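Local atomic coordinates of Ketoacyl_synth_N domain-containing protein (Photorhabdus luminescens subsp. laumondii, PDB entry 6SMO), a protein that probably acts as the chain-length-factor-like partner of a ketosynthase, working with an acyl carrier protein in type II polyketide synthesis of an octaketide. Residues R64-F69 with G105-H109; R95-Y99 with G176-L182; S207-G211 with A252-R258. All blocks are in the same frame, centred on the assembly; numbering follows the deposited sequence.

Contact 1: residues R64-F69 with G105-H109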
loop_
_atom_site.group_PDB
_atom_site.type_symbol
_atom_site.label_atom_id
_atom_site.label_comp_id
_atom_site.label_asym_id
_atom_site.label_seq_id
_atom_site.Cartn_x
_atom_site.Cartn_y
_atom_site.Cartn_z
ATOM N N ARG C 64 -12.709 -14.693 -9.903
ATOM C CA ARG C 64 -12.407 -14.352 -11.321
ATOM C C ARG C 64 -11.475 -13.133 -11.391
ATOM O O ARG C 64 -10.600 -13.120 -12.277
ATOM C CB ARG C 64 -13.703 -14.049 -12.082
ATOM C CG ARG C 64 -13.679 -14.441 -13.552
ATOM C CD ARG C 64 -14.536 -13.524 -14.406
ATOM N NE ARG C 64 -13.793 -12.342 -14.824
ATOM C CZ ARG C 64 -12.882 -12.316 -15.796
ATOM N NH1 ARG C 64 -12.262 -11.184 -16.085
ATOM N NH2 ARG C 64 -12.584 -13.413 -16.473
ATOM N N LYS C 65 -11.657 -12.160 -10.489
ATOM C CA LYS C 65 -11.108 -10.780 -10.610
ATOM C C LYS C 65 -10.008 -10.512 -9.570
ATOM O O LYS C 65 -9.617 -9.333 -9.444
ATOM C CB LYS C 65 -12.241 -9.753 -10.479
ATOM C CG LYS C 65 -13.061 -9.822 -9.196
ATOM C CD LYS C 65 -14.226 -8.854 -9.167
ATOM C CE LYS C 65 -15.437 -9.369 -9.915
ATOM N NZ LYS C 65 -16.383 -8.279 -10.254
ATOM N N ILE C 66 -9.509 -11.541 -8.872
ATOM C CA ILE C 66 -8.420 -11.402 -7.853
ATOM C C ILE C 66 -7.291 -12.395 -8.159
ATOM O O ILE C 66 -7.578 -13.473 -8.716
ATOM C CB ILE C 66 -8.960 -11.573 -6.417
ATOM C CG1 ILE C 66 -9.483 -12.990 -6.156
ATOM C CG2 ILE C 66 -10.007 -10.510 -6.116
ATOM C CD1 ILE C 66 -9.917 -13.241 -4.729
ATOM N N ASP C 67 -6.059 -12.031 -7.789
ATOM C CA ASP C 67 -4.837 -12.870 -7.924
ATOM C C ASP C 67 -4.815 -13.899 -6.788
ATOM O O ASP C 67 -5.561 -13.712 -5.808
ATOM C CB ASP C 67 -3.574 -12.004 -7.924
ATOM C CG ASP C 67 -2.316 -12.756 -8.326
ATOM O OD1 ASP C 67 -2.044 -12.834 -9.537
ATOM O OD2 ASP C 67 -1.628 -13.270 -7.422
ATOM N N GLU C 68 -3.979 -14.936 -6.916
ATOM C CA GLU C 68 -3.898 -16.090 -5.978
ATOM C C GLU C 68 -3.390 -15.648 -4.598
ATOM O O GLU C 68 -3.738 -16.328 -3.614
ATOM C CB GLU C 68 -3.004 -17.188 -6.562
ATOM C CG GLU C 68 -3.631 -17.921 -7.736
ATOM C CD GLU C 68 -4.911 -18.673 -7.408
ATOM O OE1 GLU C 68 -4.944 -19.361 -6.367
ATOM O OE2 GLU C 68 -5.876 -18.560 -8.190
ATOM N N PHE C 69 -2.603 -14.569 -4.511
ATOM C CA PHE C 69 -2.043 -14.055 -3.230
ATOM C C PHE C 69 -3.185 -13.505 -2.364
ATOM O O PHE C 69 -3.123 -13.655 -1.129
ATOM C CB PHE C 69 -0.930 -13.028 -3.471
ATOM C CG PHE C 69 -1.364 -11.584 -3.519
ATOM C CD1 PHE C 69 -1.785 -11.009 -4.708
ATOM C CD2 PHE C 69 -1.328 -10.792 -2.381
ATOM C CE1 PHE C 69 -2.175 -9.679 -4.755
ATOM C CE2 PHE C 69 -1.720 -9.461 -2.429
ATOM C CZ PHE C 69 -2.142 -8.908 -3.615
ATOM N N GLY C 105 3.474 -8.810 -5.021
ATOM C CA GLY C 105 2.170 -8.450 -5.614
ATOM C C GLY C 105 1.458 -9.664 -6.189
ATOM O O GLY C 105 1.567 -10.750 -5.585
ATOM N N GLY C 106 0.761 -9.488 -7.316
ATOM C CA GLY C 106 -0.039 -10.539 -7.978
ATOM C C GLY C 106 0.177 -10.563 -9.481
ATOM O O GLY C 106 -0.692 -10.047 -10.212
ATOM N N TRP C 107 1.285 -11.162 -9.929
ATOM C CA TRP C 107 1.704 -11.215 -11.356
ATOM C C TRP C 107 0.918 -12.289 -12.119
ATOM O O TRP C 107 0.740 -12.116 -13.340
ATOM C CB TRP C 107 3.219 -11.436 -11.470
ATOM C CG TRP C 107 4.003 -10.161 -11.435
ATOM C CD1 TRP C 107 4.727 -9.663 -10.391
ATOM C CD2 TRP C 107 4.118 -9.201 -12.499
ATOM N NE1 TRP C 107 5.296 -8.466 -10.736
ATOM C CE2 TRP C 107 4.939 -8.156 -12.023
ATOM C CE3 TRP C 107 3.618 -9.126 -13.805
ATOM C CZ2 TRP C 107 5.264 -7.052 -12.809
ATOM C CZ3 TRP C 107 3.940 -8.034 -14.580
ATOM C CH2 TRP C 107 4.753 -7.012 -14.087
ATOM N N GLN C 108 0.468 -13.346 -11.433
ATOM C CA GLN C 108 -0.233 -14.511 -12.041
ATOM C C GLN C 108 -1.465 -14.038 -12.825
ATOM O O GLN C 108 -1.750 -14.639 -13.880
ATOM C CB GLN C 108 -0.630 -15.526 -10.964
ATOM C CG GLN C 108 -1.386 -16.737 -11.499
ATOM C CD GLN C 108 -0.615 -17.482 -12.561
ATOM O OE1 GLN C 108 0.488 -17.971 -12.328
ATOM N NE2 GLN C 108 -1.199 -17.579 -13.745
ATOM N N HIS C 109 -2.160 -13.004 -12.334
ATOM C CA HIS C 109 -3.460 -12.521 -12.874
ATOM C C HIS C 109 -3.255 -11.588 -14.077
ATOM O O HIS C 109 -4.212 -11.457 -14.867
ATOM C CB HIS C 109 -4.281 -11.830 -11.774
ATOM C CG HIS C 109 -5.751 -11.834 -12.026
ATOM N ND1 HIS C 109 -6.389 -10.818 -12.713
ATOM C CD2 HIS C 109 -6.711 -12.722 -11.687
ATOM C CE1 HIS C 109 -7.678 -11.082 -12.786
ATOM N NE2 HIS C 109 -7.900 -12.245 -12.164
#
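H109 and D67 carry most of this contact, with F69 third. H109 is the most covered residue. Its side chain reaches back to the turn that precedes helix 68-84. H109 NE2 donates to the carbonyl O of R64 at 2.8 Å, nearly in the ring plane, so this nitrogen carries a proton. The ring also touches the backbone further on, with H109 CD2 3.2 Å from I66 O.

D67 is the N-cap of helix 68-84. Its carboxylate splits its work. D67 OD2 takes a weak capping bond of 3.3 Å from F69 N. D67 OD1 accepts from H109 N at 2.8 Å. The carboxylate lies so close to G106 that a CB there would clash with D67 CG. The glycine lets the loop pass. The F69 ring lies beside the same loop, with F69 CD1 3.5 Å from G105 O, which sits over one ring face.

R64 and K65 point away from the loop. Outside the two segments, both meet acidic side chains of the acyl carrier protein chain; K65 NZ also bonds Y128 OH. The side chain of W107 lies about 7 Å from the bound hexaketide. The two polar bonds thus tie a carrier-facing turn to a loop near the substrate.

Contact 2: residues R95-Y99 with G176-L182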
loop_
_atom_site.group_PDB
_atom_site.type_symbol
_atom_site.label_atom_id
_atom_site.label_comp_id
_atom_site.label_asym_id
_atom_site.label_seq_id
_atom_site.Cartn_x
_atom_site.Cartn_y
_atom_site.Cartn_z
ATOM N N ARG C 95 -14.378 -0.485 14.449
ATOM C CA ARG C 95 -13.377 -0.866 15.484
ATOM C C ARG C 95 -12.638 -2.152 15.082
ATOM O O ARG C 95 -12.116 -2.831 15.991
ATOM C CB ARG C 95 -14.066 -1.048 16.842
ATOM C CG ARG C 95 -14.848 0.167 17.324
ATOM C CD ARG C 95 -14.011 1.428 17.438
ATOM N NE ARG C 95 -12.849 1.265 18.303
ATOM C CZ ARG C 95 -11.905 2.184 18.495
ATOM N NH1 ARG C 95 -11.969 3.352 17.875
ATOM N NH2 ARG C 95 -10.894 1.929 19.306
ATOM N N VAL C 96 -12.581 -2.472 13.783
ATOM C CA VAL C 96 -11.838 -3.653 13.243
ATOM C C VAL C 96 -11.047 -3.215 12.005
ATOM O O VAL C 96 -11.667 -2.659 11.077
ATOM C CB VAL C 96 -12.775 -4.831 12.908
ATOM C CG1 VAL C 96 -11.986 -6.072 12.517
ATOM C CG2 VAL C 96 -13.730 -5.148 14.049
ATOM N N GLY C 97 -9.732 -3.465 12.002
ATOM C CA GLY C 97 -8.814 -3.134 10.894
ATOM C C GLY C 97 -8.158 -4.377 10.314
ATOM O O GLY C 97 -8.323 -5.465 10.903
ATOM N N ILE C 98 -7.448 -4.219 9.192
ATOM C CA ILE C 98 -6.750 -5.316 8.454
ATOM C C ILE C 98 -5.333 -4.846 8.112
ATOM O O ILE C 98 -5.210 -3.884 7.333
ATOM C CB ILE C 98 -7.532 -5.710 7.183
ATOM C CG1 ILE C 98 -8.994 -6.058 7.482
ATOM C CG2 ILE C 98 -6.828 -6.843 6.449
ATOM C CD1 ILE C 98 -9.918 -5.857 6.307
ATOM N N TYR C 99 -4.309 -5.508 8.665
ATOM C CA TYR C 99 -2.873 -5.233 8.391
ATOM C C TYR C 99 -2.280 -6.384 7.571
ATOM O O TYR C 99 -2.382 -7.550 7.997
ATOM C CB TYR C 99 -2.108 -4.990 9.694
ATOM C CG TYR C 99 -2.038 -3.537 10.088
ATOM C CD1 TYR C 99 -3.164 -2.866 10.539
ATOM C CD2 TYR C 99 -0.855 -2.822 9.987
ATOM C CE1 TYR C 99 -3.114 -1.528 10.894
ATOM C CE2 TYR C 99 -0.788 -1.484 10.337
ATOM C CZ TYR C 99 -1.921 -0.833 10.793
ATOM O OH TYR C 99 -1.865 0.485 11.142
ATOM N N GLY C 176 -5.343 2.603 20.846
ATOM C CA GLY C 176 -6.817 2.566 20.932
ATOM C C GLY C 176 -7.482 3.009 19.639
ATOM O O GLY C 176 -8.530 3.679 19.720
ATOM N N VAL C 177 -6.910 2.633 18.490
ATOM C CA VAL C 177 -7.442 2.954 17.131
ATOM C C VAL C 177 -8.543 1.942 16.786
ATOM O O VAL C 177 -9.550 2.353 16.176
ATOM C CB VAL C 177 -6.329 2.958 16.062
ATOM C CG1 VAL C 177 -6.866 3.329 14.687
ATOM C CG2 VAL C 177 -5.174 3.875 16.442
ATOM N N ALA C 178 -8.345 0.671 17.152
ATOM C CA ALA C 178 -9.304 -0.437 16.932
ATOM C C ALA C 178 -9.182 -1.470 18.059
ATOM O O ALA C 178 -8.116 -1.524 18.700
ATOM C CB ALA C 178 -9.055 -1.062 15.581
ATOM N N GLU C 179 -10.241 -2.257 18.282
ATOM C CA GLU C 179 -10.310 -3.319 19.325
ATOM C C GLU C 179 -9.796 -4.647 18.757
ATOM O O GLU C 179 -9.153 -5.391 19.518
ATOM C CB GLU C 179 -11.738 -3.494 19.847
ATOM C CG GLU C 179 -12.021 -2.696 21.105
ATOM C CD GLU C 179 -11.889 -1.193 20.930
ATOM O OE1 GLU C 179 -11.064 -0.585 21.638
ATOM O OE2 GLU C 179 -12.612 -0.637 20.081
ATOM N N VAL C 180 -10.097 -4.937 17.486
ATOM C CA VAL C 180 -9.684 -6.187 16.776
ATOM C C VAL C 180 -8.835 -5.799 15.559
ATOM O O VAL C 180 -9.068 -4.711 14.999
ATOM C CB VAL C 180 -10.907 -7.031 16.362
ATOM C CG1 VAL C 180 -10.500 -8.413 15.874
ATOM C CG2 VAL C 180 -11.925 -7.147 17.488
ATOM N N MET C 181 -7.886 -6.661 15.177
ATOM C CA MET C 181 -6.998 -6.471 13.998
ATOM C C MET C 181 -6.705 -7.825 13.341
ATOM O O MET C 181 -6.207 -8.727 14.042
ATOM C CB MET C 181 -5.674 -5.816 14.403
ATOM C CG MET C 181 -5.756 -4.309 14.527
ATOM S SD MET C 181 -5.997 -3.509 12.923
ATOM C CE MET C 181 -5.947 -1.783 13.404
ATOM N N LEU C 182 -6.999 -7.945 12.042
ATOM C CA LEU C 182 -6.615 -9.106 11.195
ATOM C C LEU C 182 -5.252 -8.808 10.561
ATOM O O LEU C 182 -5.223 -8.322 9.413
ATOM C CB LEU C 182 -7.689 -9.350 10.127
ATOM C CG LEU C 182 -8.941 -10.097 10.589
ATOM C CD1 LEU C 182 -8.608 -11.523 11.002
ATOM C CD2 LEU C 182 -9.645 -9.363 11.721
#
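R95, just before strand 96-101, makes several of the bonds of this pairing. R95 O accepts two amides, E179 N at 3.0 Å and V180 N at 3.3 Å. Its side chain turns back over the loop at 176-179. R95 NE donates to E179 OE2 at 2.6 Å, the short leg of a salt bridge. R95 NH2 donates to G176 O at 3.0 Å and adds weak bonds to both carboxylate oxygens of E179. G176 has positive phi and is the C-prime residue of the Schellman motif that ends helix 161-175.

The strands then run parallel, in a core sheet of the thiolase-like fold. V96 pairs with V180, G97 with M181 and I98 with L182. G97 N gives a weak bond to V180 O (3.3 Å). L182 N donates to G97 O (3.0 Å), and Y99 N to L182 O (3.1 Å). The outer edges are met too: M181 pairs with L227 of strand 218-229, and I98 N donates to S152 OG.

V96, I98, V180 and L182 share one face, where L182 meets helix 68-84. On the other, M181 SD is 3.5 Å from G97 CA, where a CB would clash, and makes a Met-aromatic contact with Y99. Y99 OH bonds Q151 NE2.

Contact 3: residues S207-G211 with A252-R258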
loop_
_atom_site.group_PDB
_atom_site.type_symbol
_atom_site.label_atom_id
_atom_site.label_comp_id
_atom_site.label_asym_id
_atom_site.label_seq_id
_atom_site.Cartn_x
_atom_site.Cartn_y
_atom_site.Cartn_z
ATOM N N SER C 207 23.892 -10.660 1.074
ATOM C CA SER C 207 23.555 -9.413 1.810
ATOM C C SER C 207 24.850 -8.687 2.188
ATOM O O SER C 207 25.727 -9.328 2.801
ATOM C CB SER C 207 22.706 -9.707 3.023
ATOM O OG SER C 207 22.466 -8.526 3.776
ATOM N N GLU C 208 24.960 -7.404 1.830
ATOM C CA GLU C 208 26.150 -6.549 2.096
ATOM C C GLU C 208 26.312 -6.339 3.606
ATOM O O GLU C 208 27.462 -6.139 4.048
ATOM C CB GLU C 208 26.021 -5.207 1.373
ATOM C CG GLU C 208 26.108 -5.322 -0.140
ATOM C CD GLU C 208 25.888 -4.020 -0.891
ATOM O OE1 GLU C 208 25.230 -4.055 -1.950
ATOM O OE2 GLU C 208 26.378 -2.973 -0.418
ATOM N N VAL C 209 25.209 -6.382 4.362
ATOM C CA VAL C 209 25.182 -6.164 5.841
ATOM C C VAL C 209 25.450 -7.495 6.554
ATOM O O VAL C 209 26.359 -7.526 7.405
ATOM C CB VAL C 209 23.846 -5.541 6.295
ATOM C CG1 VAL C 209 23.808 -5.308 7.799
ATOM C CG2 VAL C 209 23.547 -4.247 5.552
ATOM N N PHE C 210 24.694 -8.546 6.220
ATOM C CA PHE C 210 24.637 -9.827 6.979
ATOM C C PHE C 210 25.679 -10.818 6.443
ATOM O O PHE C 210 26.472 -11.330 7.261
ATOM C CB PHE C 210 23.211 -10.381 6.967
ATOM C CG PHE C 210 22.256 -9.578 7.814
ATOM C CD1 PHE C 210 22.336 -9.618 9.197
ATOM C CD2 PHE C 210 21.298 -8.761 7.233
ATOM C CE1 PHE C 210 21.472 -8.869 9.982
ATOM C CE2 PHE C 210 20.433 -8.014 8.020
ATOM C CZ PHE C 210 20.523 -8.067 9.392
ATOM N N GLY C 211 25.680 -11.082 5.132
ATOM C CA GLY C 211 26.659 -11.966 4.466
ATOM C C GLY C 211 26.002 -12.950 3.513
ATOM O O GLY C 211 24.988 -12.583 2.886
ATOM N N ALA C 252 20.027 -1.414 9.912
ATOM C CA ALA C 252 21.504 -1.452 10.024
ATOM C C ALA C 252 22.122 -1.119 8.667
ATOM O O ALA C 252 22.187 -1.981 7.793
ATOM C CB ALA C 252 21.943 -2.809 10.517
ATOM N N PRO C 253 22.570 0.137 8.435
ATOM C CA PRO C 253 23.192 0.505 7.160
ATOM C C PRO C 253 24.545 -0.178 6.897
ATOM O O PRO C 253 24.882 -0.338 5.737
ATOM C CB PRO C 253 23.367 2.029 7.264
ATOM C CG PRO C 253 23.405 2.304 8.751
ATOM C CD PRO C 253 22.475 1.278 9.361
ATOM N N ASP C 254 25.274 -0.562 7.953
ATOM C CA ASP C 254 26.617 -1.201 7.859
ATOM C C ASP C 254 26.750 -2.303 8.920
ATOM O O ASP C 254 25.816 -2.464 9.731
ATOM C CB ASP C 254 27.730 -0.156 7.982
ATOM C CG ASP C 254 27.752 0.584 9.310
ATOM O OD1 ASP C 254 26.672 0.752 9.909
ATOM O OD2 ASP C 254 28.855 0.986 9.733
ATOM N N LYS C 255 27.876 -3.026 8.899
ATOM C CA LYS C 255 28.164 -4.198 9.774
ATOM C C LYS C 255 28.377 -3.753 11.228
ATOM O O LYS C 255 28.117 -4.572 12.131
ATOM C CB LYS C 255 29.399 -4.952 9.269
ATOM C CG LYS C 255 29.197 -5.734 7.977
ATOM C CD LYS C 255 30.413 -6.528 7.550
ATOM C CE LYS C 255 30.142 -7.430 6.364
ATOM N NZ LYS C 255 31.364 -8.153 5.936
ATOM N N ASN C 256 28.842 -2.519 11.448
ATOM C CA ASN C 256 29.162 -1.974 12.796
ATOM C C ASN C 256 27.865 -1.820 13.602
ATOM O O ASN C 256 27.815 -2.332 14.737
ATOM C CB ASN C 256 29.937 -0.657 12.710
ATOM C CG ASN C 256 31.297 -0.813 12.060
ATOM O OD1 ASN C 256 31.620 -0.104 11.109
ATOM N ND2 ASN C 256 32.098 -1.740 12.558
ATOM N N THR C 257 26.856 -1.154 13.030
ATOM C CA THR C 257 25.536 -0.889 13.667
ATOM C C THR C 257 24.729 -2.190 13.780
ATOM O O THR C 257 23.898 -2.282 14.704
ATOM C CB THR C 257 24.746 0.178 12.896
ATOM O OG1 THR C 257 24.647 -0.237 11.534
ATOM C CG2 THR C 257 25.383 1.549 12.970
ATOM N N ARG C 258 24.964 -3.147 12.872
ATOM C CA ARG C 258 24.259 -4.458 12.800
ATOM C C ARG C 258 24.290 -5.143 14.172
ATOM O O ARG C 258 23.207 -5.516 14.667
ATOM C CB ARG C 258 24.911 -5.339 11.728
ATOM C CG ARG C 258 24.290 -6.720 11.570
ATOM C CD ARG C 258 25.159 -7.638 10.729
ATOM N NE ARG C 258 26.477 -7.834 11.323
ATOM C CZ ARG C 258 27.514 -8.410 10.720
ATOM N NH1 ARG C 258 28.662 -8.528 11.367
ATOM N NH2 ARG C 258 27.412 -8.864 9.483
#
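Apolar contacts come first here. V209 is the most covered residue of the pair. V209 CG1 lies 4.1 Å from A252 CB. The aliphatic part of R258 continues this patch: R258 CD is 4.0 Å from V209 CG1 and 3.8 Å from F210 CD1.

A second group is van der Waals contact with backbone oxygens. V209 CG2 is 3.5 Å from A252 O. The K255 side chain lies along the other segment, with K255 CG 3.4 Å from V209 O and K255 CE 3.8 Å from E208 O.

Polar contact across the segments is slight. R258 NH2 gives a weak hydrogen bond to V209 O at 2.7 Å, with a strongly bent angle. F210 O is also near R258 NH2, at 3.4 Å, but the angle is poor.

Within 207-211, S207 N donates to G211 O at 2.9 Å, and F210 N weakly to S207 OG at 3.3 Å. The backbone angles of G211 call for glycine. D254 is the N-cap residue of helix 255-261.

P253 packs on S181 of the ketosynthase chain. F210 stacks on F357, and A252 pairs through its backbone with G361. The contact joins the loop between helix 192-204 and strand 218-229 to the turn where strand 242-251 passes into helix 255-261, beside strand 362-369.

Contacts 1 and 2 are buried; contact 3 is only partly so and lies nearer the surface. Contacts 1 and 2 do not touch, but they share elements. Helix 68-84 is capped in contact 1 and packs on L182 of contact 2. Strand 96-101 leads towards the loop 105-109. Their segments alternate along the chain, while contact 3 comes later, with its centre about 35 Å from that of contact 1. The chemistry follows place. Contact 2 uses repeated backbone bonds in the sheet and a salt bridge just before the strands. Contact 1 relies on two side-chain-to-backbone bonds. Contact 3 is mostly van der Waals contact, much of it against carbonyl oxygens, with one weak hydrogen bond. Contacts 1 and 3 both border partner chains.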